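Local coordinates for endonuclease V (Streptomyces avermitilis, PDB 3GOC), which probably cleaves DNA near deoxyinosine, at the second phosphodiester bond 3' to the lesion, as a magnesium-dependent repair endonuclease, at residues T43-A48 against A58-L63; P137-A142 against H189-D194. All blocks are in the same frame, centred on the assembly; numbering follows the deposited sequence.

How the contacts relate
The segments of contact 1 both precede those of contact 2 in the chain, so the two neither nest nor cross. Contact 1 closes a short connection of nine residues, partly strand, and pairs the two strands of the hairpin 41-49 and 55-64. The chain then makes strand 70-79 and goes on to 110-114, which lies parallel to 41-49 in the sheet. Strand 138-142 follows beside it. Contact 2 closes a longer excursion of 46 residues, which holds much strand and no helix, and joins the start of 138-142 to the end of 183-189. Both contacts belong to one mixed sheet. The centres of contact 1 and contact 2 are about 16 Å apart.

Contact 1: residues T43-A48 against A58-L63. With MG (magnesium ion), chain D; MG (magnesium ion), chain C.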
loop_
_atom_site.group_PDB
_atom_site.type_symbol
_atom_site.label_atom_id
_atom_site.label_comp_id
_atom_site.label_asym_id
_atom_site.label_seq_id
_atom_site.Cartn_x
_atom_site.Cartn_y
_atom_site.Cartn_z
ATOM N N THR A 43 -4.942 -12.726 -0.692
ATOM C CA THR A 43 -5.004 -13.943 0.107
ATOM C C THR A 43 -3.723 -14.346 0.808
ATOM O O THR A 43 -2.651 -14.337 0.213
ATOM C CB THR A 43 -5.447 -15.107 -0.804
ATOM O OG1 THR A 43 -6.749 -14.815 -1.329
ATOM C CG2 THR A 43 -5.486 -16.423 -0.046
ATOM N N GLY A 44 -3.845 -14.709 2.078
ATOM C CA GLY A 44 -2.680 -15.160 2.803
ATOM C C GLY A 44 -2.666 -16.677 2.842
ATOM O O GLY A 44 -3.717 -17.311 2.899
ATOM N N VAL A 45 -1.477 -17.265 2.779
ATOM C CA VAL A 45 -1.341 -18.709 2.861
ATOM C C VAL A 45 -0.253 -18.992 3.877
ATOM O O VAL A 45 0.742 -18.267 3.961
ATOM C CB VAL A 45 -0.938 -19.353 1.507
ATOM C CG1 VAL A 45 -2.126 -19.371 0.561
ATOM C CG2 VAL A 45 0.222 -18.594 0.891
ATOM N N ASP A 46 -0.464 -20.033 4.668
ATOM C CA ASP A 46 0.515 -20.429 5.672
ATOM C C ASP A 46 0.263 -21.884 6.025
ATOM O O ASP A 46 -0.805 -22.421 5.742
ATOM C CB ASP A 46 0.384 -19.568 6.926
ATOM C CG ASP A 46 1.530 -19.762 7.874
ATOM O OD1 ASP A 46 1.321 -19.567 9.091
ATOM O OD2 ASP A 46 2.653 -20.102 7.412
ATOM N N VAL A 47 1.253 -22.526 6.632
ATOM C CA VAL A 47 1.105 -23.915 7.023
ATOM C C VAL A 47 1.597 -24.159 8.439
ATOM O O VAL A 47 2.349 -23.361 9.008
ATOM C CB VAL A 47 1.871 -24.856 6.063
ATOM C CG1 VAL A 47 1.378 -24.653 4.634
ATOM C CG2 VAL A 47 3.362 -24.587 6.152
ATOM N N ALA A 48 1.137 -25.265 9.005
ATOM C CA ALA A 48 1.525 -25.680 10.345
ATOM C C ALA A 48 1.857 -27.164 10.251
ATOM O O ALA A 48 1.065 -27.951 9.736
ATOM C CB ALA A 48 0.370 -25.455 11.327
ATOM N N ALA A 58 -2.520 -26.690 5.762
ATOM C CA ALA A 58 -2.420 -25.408 5.086
ATOM C C ALA A 58 -3.709 -24.624 5.223
ATOM O O ALA A 58 -4.794 -25.201 5.317
ATOM C CB ALA A 58 -2.110 -25.618 3.618
ATOM N N ALA A 59 -3.578 -23.305 5.257
ATOM C CA ALA A 59 -4.736 -22.434 5.344
ATOM C C ALA A 59 -4.605 -21.331 4.312
ATOM O O ALA A 59 -3.507 -20.865 4.011
ATOM C CB ALA A 59 -4.851 -21.822 6.740
ATOM N N ALA A 60 -5.740 -20.937 3.751
ATOM C CA ALA A 60 -5.782 -19.850 2.788
ATOM C C ALA A 60 -6.896 -18.941 3.282
ATOM O O ALA A 60 -8.019 -19.392 3.504
ATOM C CB ALA A 60 -6.103 -20.375 1.395
ATOM N N VAL A 61 -6.573 -17.671 3.489
ATOM C CA VAL A 61 -7.560 -16.709 3.954
ATOM C C VAL A 61 -7.628 -15.560 2.968
ATOM O O VAL A 61 -6.643 -14.859 2.749
ATOM C CB VAL A 61 -7.207 -16.164 5.349
ATOM C CG1 VAL A 61 -8.268 -15.161 5.792
ATOM C CG2 VAL A 61 -7.117 -17.308 6.352
ATOM N N VAL A 62 -8.802 -15.385 2.369
ATOM C CA VAL A 62 -9.032 -14.343 1.375
ATOM C C VAL A 62 -9.599 -13.086 2.018
ATOM O O VAL A 62 -10.587 -13.146 2.752
ATOM C CB VAL A 62 -10.029 -14.817 0.298
ATOM C CG1 VAL A 62 -10.122 -13.784 -0.805
ATOM C CG2 VAL A 62 -9.597 -16.159 -0.260
ATOM N N LEU A 63 -8.964 -11.952 1.748
ATOM C CA LEU A 63 -9.420 -10.677 2.290
ATOM C C LEU A 63 -9.889 -9.741 1.188
ATOM O O LEU A 63 -9.471 -9.852 0.034
ATOM C CB LEU A 63 -8.287 -9.959 3.031
ATOM C CG LEU A 63 -7.484 -10.704 4.095
ATOM C CD1 LEU A 63 -6.406 -9.778 4.640
ATOM C CD2 LEU A 63 -8.407 -11.168 5.204
HETATM MG MG MG D . 4.463 -20.044 9.105
HETATM MG MG MG C . 2.735 -19.770 10.764
HETATM O O HOH W 1 2.067 -21.907 11.309
HETATM O O HOH W 2 4.287 -19.902 12.486
HETATM O O HOH W 3 3.209 -17.501 10.413
HETATM O O HOH W 4 5.645 -19.910 6.834
HETATM O O HOH W 5 6.829 -19.295 9.277
#
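The first beta hairpin of the RNase H-like sheet is joined here, T43-A48 running antiparallel to A58-L63, and its first strand carries the metal ligand D46. The two short segments meet at 166°. Two hydrogen-bonded pairs hold them. G44 and V61 bond both ways, and V61 N reaches G44 O at 2.9 Å. D46 and A59 do the same; the bond from A59 N to D46 O is 3.0 Å long. Between these pairs, CA-H groups add weaker contacts, such as A60 CA to G44 O at 3.3 Å.

T43, V45, V47, A58, A60 and V62 share one face. V47 CG1 lies 3.8 Å from A58 CB, and V45 CG1 is a little farther from A60 CB. The alanine methyls of A58 and A60 lie on this face, and helix 94-102 covers it through T96, V97 and L101. At the far end T43 OG1 sits 3.3 Å from V62 CG2 while it hydrogen-bonds P108 O.

D46 and A59 point to the other face, toward helix 211-228. D46 CG is anti to the backbone N (chi1 -169°), and the carboxylate leads away from A59 to the metals. Its two oxygens divide between two magnesium ions: OD1 binds one at 2.2 Å, and OD2 binds the other at a longer 2.5 Å. D217 binds the same ion as D46 OD1. The second metal site also includes D114. A water on the OD1-bound magnesium donates to V47 O at 2.7 Å, which ties the backbone beside D46 to the metal shell. An acidic residue on the first strand of the sheet, bridging two magnesium ions, is characteristic of the RNase H-like nuclease active site.

Contact 2: residues P137-A142 against H189-D194; sequences PTIGVA and HRVDLD
H189 O takes the backbone N-H of T138 at 2.9 Å, in the plane of its carbonyl and fairly straight (162°). The CA-H of P137 approaches the same oxygen, with P137 CA 3.2 Å from H189 O. The return bond, from H189 N to T138 O, is 3.0 Å long, but its donor is tilted 35° from the carbonyl plane. Together they make one antiparallel hydrogen-bonded pair. T138 OG1 lies near H189 N at a poor angle and bonds A127 O instead.

This pair joins the beginning of strand 138-142 to the end of strand 183-189, neighbours in the mixed sheet of the RNase H-like fold. On its other edge, 138-142 runs parallel to strand 110-114. Past H189 the chain turns away through R190, whose backbone has a positive phi, and enters helix 193-202 with D192 at the N-cap.

Side chains pack between P137-I139 and R190-V191. The R190 chain bends at chi3 (58°), which brings its guanidinium to P137. P137 CG lies over one face of that group, 3.9 Å above its plane and offset toward the rim. R190 NH1 is 3.6 Å from P137 CD. R190 NH1 also hydrogen-bonds G135 O, and H189 ND1 bonds I29 N. R190 CG lies over the centre of the H189 ring, 3.4 Å above the plane. V191 uses both branches: CG2 meets P137 CB, and CG1 lies 3.7 Å from I139 CG2.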
loop_
_atom_site.group_PDB
_atom_site.type_symbol
_atom_site.label_atom_id
_atom_site.label_comp_id
_atom_site.label_asym_id
_atom_site.label_seq_id
_atom_site.Cartn_x
_atom_site.Cartn_y
_atom_site.Cartn_z
ATOM N N PRO A 137 -0.606 -14.305 -9.385
ATOM C CA PRO A 137 0.346 -13.340 -8.832
ATOM C C PRO A 137 0.629 -13.729 -7.387
ATOM O O PRO A 137 -0.295 -13.983 -6.613
ATOM C CB PRO A 137 -0.415 -12.021 -8.908
ATOM C CG PRO A 137 -1.347 -12.223 -10.046
ATOM C CD PRO A 137 -1.832 -13.623 -9.831
ATOM N N THR A 138 1.904 -13.772 -7.024
ATOM C CA THR A 138 2.279 -14.128 -5.661
ATOM C C THR A 138 3.489 -13.341 -5.188
ATOM O O THR A 138 4.326 -12.920 -5.988
ATOM C CB THR A 138 2.677 -15.611 -5.541
ATOM O OG1 THR A 138 3.918 -15.817 -6.226
ATOM C CG2 THR A 138 1.617 -16.512 -6.134
ATOM N N ILE A 139 3.573 -13.145 -3.879
ATOM C CA ILE A 139 4.718 -12.476 -3.280
ATOM C C ILE A 139 4.988 -13.175 -1.967
ATOM O O ILE A 139 4.159 -13.939 -1.466
ATOM C CB ILE A 139 4.484 -10.971 -2.967
ATOM C CG1 ILE A 139 3.413 -10.806 -1.891
ATOM C CG2 ILE A 139 4.123 -10.226 -4.241
ATOM C CD1 ILE A 139 3.284 -9.375 -1.392
ATOM N N GLY A 140 6.165 -12.922 -1.422
ATOM C CA GLY A 140 6.509 -13.492 -0.140
ATOM C C GLY A 140 6.847 -12.365 0.822
ATOM O O GLY A 140 7.419 -11.348 0.431
ATOM N N VAL A 141 6.446 -12.525 2.076
ATOM C CA VAL A 141 6.771 -11.564 3.117
ATOM C C VAL A 141 7.239 -12.433 4.269
ATOM O O VAL A 141 6.492 -13.284 4.759
ATOM C CB VAL A 141 5.566 -10.716 3.571
ATOM C CG1 VAL A 141 6.015 -9.765 4.680
ATOM C CG2 VAL A 141 5.009 -9.912 2.398
ATOM N N ALA A 142 8.485 -12.235 4.682
ATOM C CA ALA A 142 9.081 -13.035 5.752
ATOM C C ALA A 142 9.454 -12.216 6.976
ATOM O O ALA A 142 9.770 -11.034 6.870
ATOM C CB ALA A 142 10.307 -13.760 5.220
ATOM N N HIS A 189 5.764 -14.280 -8.220
ATOM C CA HIS A 189 5.431 -14.452 -9.630
ATOM C C HIS A 189 4.420 -13.384 -10.061
ATOM O O HIS A 189 3.498 -13.058 -9.320
ATOM C CB HIS A 189 4.836 -15.853 -9.813
ATOM C CG HIS A 189 4.431 -16.180 -11.216
ATOM N ND1 HIS A 189 5.306 -16.119 -12.279
ATOM C CD2 HIS A 189 3.268 -16.664 -11.714
ATOM C CE1 HIS A 189 4.702 -16.557 -13.370
ATOM N NE2 HIS A 189 3.465 -16.897 -13.053
ATOM N N ARG A 190 4.620 -12.832 -11.255
ATOM C CA ARG A 190 3.721 -11.830 -11.829
ATOM C C ARG A 190 3.472 -10.559 -11.006
ATOM O O ARG A 190 2.404 -9.959 -11.097
ATOM C CB ARG A 190 2.387 -12.497 -12.181
ATOM C CG ARG A 190 2.508 -13.610 -13.226
ATOM C CD ARG A 190 1.142 -14.169 -13.586
ATOM N NE ARG A 190 0.267 -13.118 -14.094
ATOM C CZ ARG A 190 -1.059 -13.129 -14.006
ATOM N NH1 ARG A 190 -1.686 -14.142 -13.427
ATOM N NH2 ARG A 190 -1.765 -12.105 -14.477
ATOM N N VAL A 191 4.458 -10.154 -10.211
ATOM C CA VAL A 191 4.362 -8.935 -9.399
ATOM C C VAL A 191 5.766 -8.336 -9.314
ATOM O O VAL A 191 6.732 -9.089 -9.195
ATOM C CB VAL A 191 3.889 -9.240 -7.952
ATOM C CG1 VAL A 191 3.754 -7.947 -7.166
ATOM C CG2 VAL A 191 2.569 -9.992 -7.966
ATOM N N ASP A 192 5.914 -7.011 -9.401
ATOM C CA ASP A 192 7.260 -6.456 -9.271
ATOM C C ASP A 192 7.499 -6.004 -7.831
ATOM O O ASP A 192 6.574 -6.009 -7.010
ATOM C CB ASP A 192 7.562 -5.327 -10.288
ATOM C CG ASP A 192 6.687 -4.091 -10.139
ATOM O OD1 ASP A 192 6.110 -3.847 -9.068
ATOM O OD2 ASP A 192 6.600 -3.330 -11.139
ATOM N N LEU A 193 8.740 -5.658 -7.503
ATOM C CA LEU A 193 9.067 -5.271 -6.135
ATOM C C LEU A 193 8.311 -4.067 -5.615
ATOM O O LEU A 193 7.909 -4.055 -4.454
ATOM C CB LEU A 193 10.575 -5.052 -5.974
ATOM C CG LEU A 193 11.384 -6.287 -5.575
ATOM C CD1 LEU A 193 12.845 -5.894 -5.412
ATOM C CD2 LEU A 193 10.847 -6.867 -4.265
ATOM N N ASP A 194 8.111 -3.054 -6.456
ATOM C CA ASP A 194 7.377 -1.876 -6.016
ATOM C C ASP A 194 5.963 -2.272 -5.601
ATOM O O ASP A 194 5.472 -1.833 -4.561
ATOM C CB ASP A 194 7.321 -0.823 -7.128
ATOM C CG ASP A 194 8.566 0.036 -7.177
ATOM O OD1 ASP A 194 9.463 -0.156 -6.328
ATOM O OD2 ASP A 194 8.652 0.916 -8.064
#